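Local coordinates for periplasmic binding protein (Veillonella parvula, PDB 4OVK) that probably binds a small solute outside the cytoplasmic membrane and delivers it to an ABC transporter for import, at residues 135-140 against 155-160. Residues are numbered along the deposited sequence; the frame is centred on the assembly and turned at random.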
ATOM      1  N   ASP A 135       2.835  -8.943   8.507  1.00 38.46           N
ATOM      2  CA  ASP A 135       3.598  -9.472   7.367  1.00 37.64           C
ATOM      3  C   ASP A 135       4.498  -8.406   6.749  1.00 32.91           C
ATOM      4  O   ASP A 135       5.628  -8.706   6.350  1.00 31.45           O
ATOM      5  CB  ASP A 135       2.656 -10.035   6.284  1.00 43.81           C
ATOM      6  CG  ASP A 135       1.980 -11.348   6.697  1.00 48.49           C
ATOM      7  OD1 ASP A 135       2.450 -12.004   7.650  1.00 52.80           O
ATOM      8  OD2 ASP A 135       0.974 -11.727   6.051  1.00 60.19           O
ATOM      9  N   ILE A 136       4.002  -7.169   6.667  1.00 30.47           N
ATOM     10  CA  ILE A 136       4.832  -6.061   6.194  1.00 25.66           C
ATOM     11  C   ILE A 136       6.054  -5.876   7.120  1.00 22.04           C
ATOM     12  O   ILE A 136       7.179  -5.797   6.641  1.00 20.51           O
ATOM     13  CB  ILE A 136       4.059  -4.725   6.059  1.00 27.37           C
ATOM     14  CG1 ILE A 136       2.838  -4.853   5.121  1.00 33.32           C
ATOM     15  CG2 ILE A 136       4.992  -3.631   5.557  1.00 25.81           C
ATOM     16  CD1 ILE A 136       3.165  -5.013   3.645  1.00 36.23           C
ATOM     17  N   GLN A 137       5.828  -5.817   8.431  0.50 21.99           N
ATOM     18  CA  GLN A 137       6.920  -5.593   9.385  0.50 18.88           C
ATOM     19  C   GLN A 137       7.959  -6.726   9.370  0.50 18.93           C
ATOM     20  O   GLN A 137       9.162  -6.467   9.344  0.50 17.37           O
ATOM     21  CB  GLN A 137       6.369  -5.394  10.802  0.50 19.43           C
ATOM     22  CG  GLN A 137       5.599  -4.094  10.995  0.50 20.25           C
ATOM     23  CD  GLN A 137       4.848  -4.066  12.315  0.50 21.41           C
ATOM     24  OE1 GLN A 137       5.306  -4.624  13.313  0.50 25.99           O
ATOM     25  NE2 GLN A 137       3.687  -3.418  12.324  0.50 21.26           N
ATOM     26  N   ASN A 138       7.500  -7.973   9.377  1.00 20.04           N
ATOM     27  CA  ASN A 138       8.423  -9.114   9.324  1.00 18.81           C
ATOM     28  C   ASN A 138       9.200  -9.156   8.017  1.00 17.03           C
ATOM     29  O   ASN A 138      10.399  -9.483   8.008  1.00 17.55           O
ATOM     30  CB  ASN A 138       7.688 -10.441   9.540  1.00 23.07           C
ATOM     31  CG  ASN A 138       7.089 -10.550  10.922  1.00 26.37           C
ATOM     32  OD1 ASN A 138       7.635 -10.011  11.890  1.00 27.44           O
ATOM     33  ND2 ASN A 138       5.961 -11.248  11.029  1.00 30.79           N
ATOM     34  N   GLY A 139       8.530  -8.792   6.919  1.00 14.21           N
ATOM     35  CA  GLY A 139       9.194  -8.705   5.615  1.00 14.89           C
ATOM     36  C   GLY A 139      10.247  -7.605   5.577  1.00 14.70           C
ATOM     37  O   GLY A 139      11.331  -7.781   5.022  1.00 13.33           O
ATOM     38  N   ILE A 140       9.946  -6.471   6.200  1.00 14.94           N
ATOM     39  CA  ILE A 140      10.926  -5.390   6.289  1.00 14.31           C
ATOM     40  C   ILE A 140      12.177  -5.836   7.063  1.00 13.61           C
ATOM     41  O   ILE A 140      13.310  -5.530   6.676  1.00 12.12           O
ATOM     42  CB  ILE A 140      10.298  -4.133   6.908  1.00 14.74           C
ATOM     43  CG1 ILE A 140       9.356  -3.502   5.885  1.00 18.17           C
ATOM     44  CG2 ILE A 140      11.368  -3.150   7.333  1.00 14.80           C
ATOM     45  CD1 ILE A 140       8.394  -2.502   6.482  1.00 19.90           C
ATOM     46  N   ALA A 155      14.065   1.149  11.997  1.00 16.13           N
ATOM     47  CA  ALA A 155      13.441   2.478  12.074  1.00 15.14           C
ATOM     48  C   ALA A 155      12.052   2.476  11.420  1.00 14.64           C
ATOM     49  O   ALA A 155      11.118   3.071  11.939  1.00 14.96           O
ATOM     50  CB  ALA A 155      14.337   3.537  11.461  1.00 17.20           C
ATOM     51  N   LEU A 156      11.917   1.776  10.295  1.00 13.79           N
ATOM     52  CA  LEU A 156      10.621   1.631   9.620  1.00 13.26           C
ATOM     53  C   LEU A 156       9.650   0.819  10.480  1.00 13.55           C
ATOM     54  O   LEU A 156       8.493   1.164  10.607  1.00 14.05           O
ATOM     55  CB  LEU A 156      10.786   0.957   8.247  1.00 13.35           C
ATOM     56  CG  LEU A 156      11.376   1.830   7.147  1.00 13.79           C
ATOM     57  CD1 LEU A 156      11.862   0.992   5.967  1.00 14.41           C
ATOM     58  CD2 LEU A 156      10.378   2.894   6.680  1.00 14.61           C
ATOM     59  N   ILE A 157      10.131  -0.256  11.088  1.00 14.17           N
ATOM     60  CA  ILE A 157       9.266  -1.095  11.904  1.00 15.67           C
ATOM     61  C   ILE A 157       8.809  -0.334  13.144  1.00 16.94           C
ATOM     62  O   ILE A 157       7.630  -0.407  13.507  1.00 18.65           O
ATOM     63  CB  ILE A 157       9.959  -2.408  12.292  1.00 16.80           C
ATOM     64  CG1 ILE A 157      10.158  -3.272  11.038  1.00 16.48           C
ATOM     65  CG2 ILE A 157       9.131  -3.175  13.319  1.00 18.32           C
ATOM     66  CD1 ILE A 157      11.247  -4.315  11.198  1.00 17.61           C
ATOM     67  N   SER A 158       9.734   0.399  13.771  1.00 17.97           N
ATOM     68  CA  SER A 158       9.407   1.237  14.938  1.00 18.22           C
ATOM     69  C   SER A 158       8.379   2.307  14.593  1.00 17.88           C
ATOM     70  O   SER A 158       7.487   2.595  15.384  1.00 19.33           O
ATOM     71  CB  SER A 158      10.655   1.905  15.505  1.00 21.96           C
ATOM     72  OG  SER A 158      11.509   0.946  16.116  1.00 24.89           O
ATOM     73  N   TYR A 159       8.514   2.886  13.408  1.00 17.78           N
ATOM     74  CA  TYR A 159       7.567   3.879  12.918  1.00 16.97           C
ATOM     75  C   TYR A 159       6.166   3.265  12.834  1.00 16.93           C
ATOM     76  O   TYR A 159       5.204   3.849  13.317  1.00 16.81           O
ATOM     77  CB  TYR A 159       8.026   4.428  11.564  1.00 17.84           C
ATOM     78  CG  TYR A 159       7.243   5.621  11.065  1.00 18.15           C
ATOM     79  CD1 TYR A 159       7.577   6.925  11.452  1.00 21.30           C
ATOM     80  CD2 TYR A 159       6.182   5.452  10.204  1.00 18.58           C
ATOM     81  CE1 TYR A 159       6.853   8.021  10.984  1.00 22.69           C
ATOM     82  CE2 TYR A 159       5.458   6.526   9.735  1.00 21.70           C
ATOM     83  CZ  TYR A 159       5.781   7.806  10.138  1.00 19.70           C
ATOM     84  OH  TYR A 159       5.043   8.842   9.638  1.00 26.82           O
ATOM     85  N   HIS A 160       6.065   2.073  12.248  1.00 17.10           N
ATOM     86  CA  HIS A 160       4.784   1.353  12.177  1.00 17.19           C
ATOM     87  C   HIS A 160       4.256   0.979  13.562  1.00 18.21           C
ATOM     88  O   HIS A 160       3.073   1.177  13.849  1.00 20.60           O
ATOM     89  CB  HIS A 160       4.918   0.094  11.319  1.00 19.85           C
ATOM     90  CG  HIS A 160       4.871   0.366   9.846  1.00 24.82           C
ATOM     91  ND1 HIS A 160       3.998  -0.277   8.995  1.00 29.05           N
ATOM     92  CD2 HIS A 160       5.561   1.249   9.081  1.00 24.58           C
ATOM     93  CE1 HIS A 160       4.172   0.178   7.768  1.00 27.80           C
ATOM     94  NE2 HIS A 160       5.108   1.113   7.797  1.00 22.30           N
TER
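I157 meets Q137 and I140 in a near-antiparallel helix pair, formed by helix 133-147 and the start of the long helix 150-170. The segment axes come within 9.6 Å and run at 162° to each other. The backbones lie closest at Q137 and I157, whose CA atoms are 5.7 Å apart. No hydrogen bond joins the two segments, so the contact rests on van der Waals packing.

I157 is central. CD1 of I157 is anti to its CA (chi2 159°), and the stretched arm CG1-CD1 reaches the backbone of the other helix. There I157 CD1 sits 3.5 Å from Q137 O. The same arm passes I140, with CG1 of I157 3.9 Å from CG2 of I140. The two side chains run past one another, each pointing the opposite way. I140 CG2 is anti to its own backbone N, beside the carbonyl carbon. I140 CG2 also touches L156 CB at 4.2 Å.

Q137 and H160 meet on the side toward the start of helix 133-147. In one of the two conformers of Q137, its NE2 lies 3.9 Å from H160 CB. The Q137 amide is steeply tilted to the imidazole ring, 72° between planes. I136 adds a looser contact, CG2 to H160 CE1 at 4.5 Å, oblique to the ring. H160 NE2 is hydrogen-bonded to V283 O, which would help to fix the rotation of this buried ring. I140 and L156 also pack on V48 of helix 41-49, so a third helix covers this part of the interface.

Helix 133-147 follows the last strand of the first parallel sheet. Helix 150-170 then leads across to the second sheet. A single long helix joining two such alpha/beta lobes is characteristic of the class III, siderophore-binding-like fold of periplasmic binding proteins.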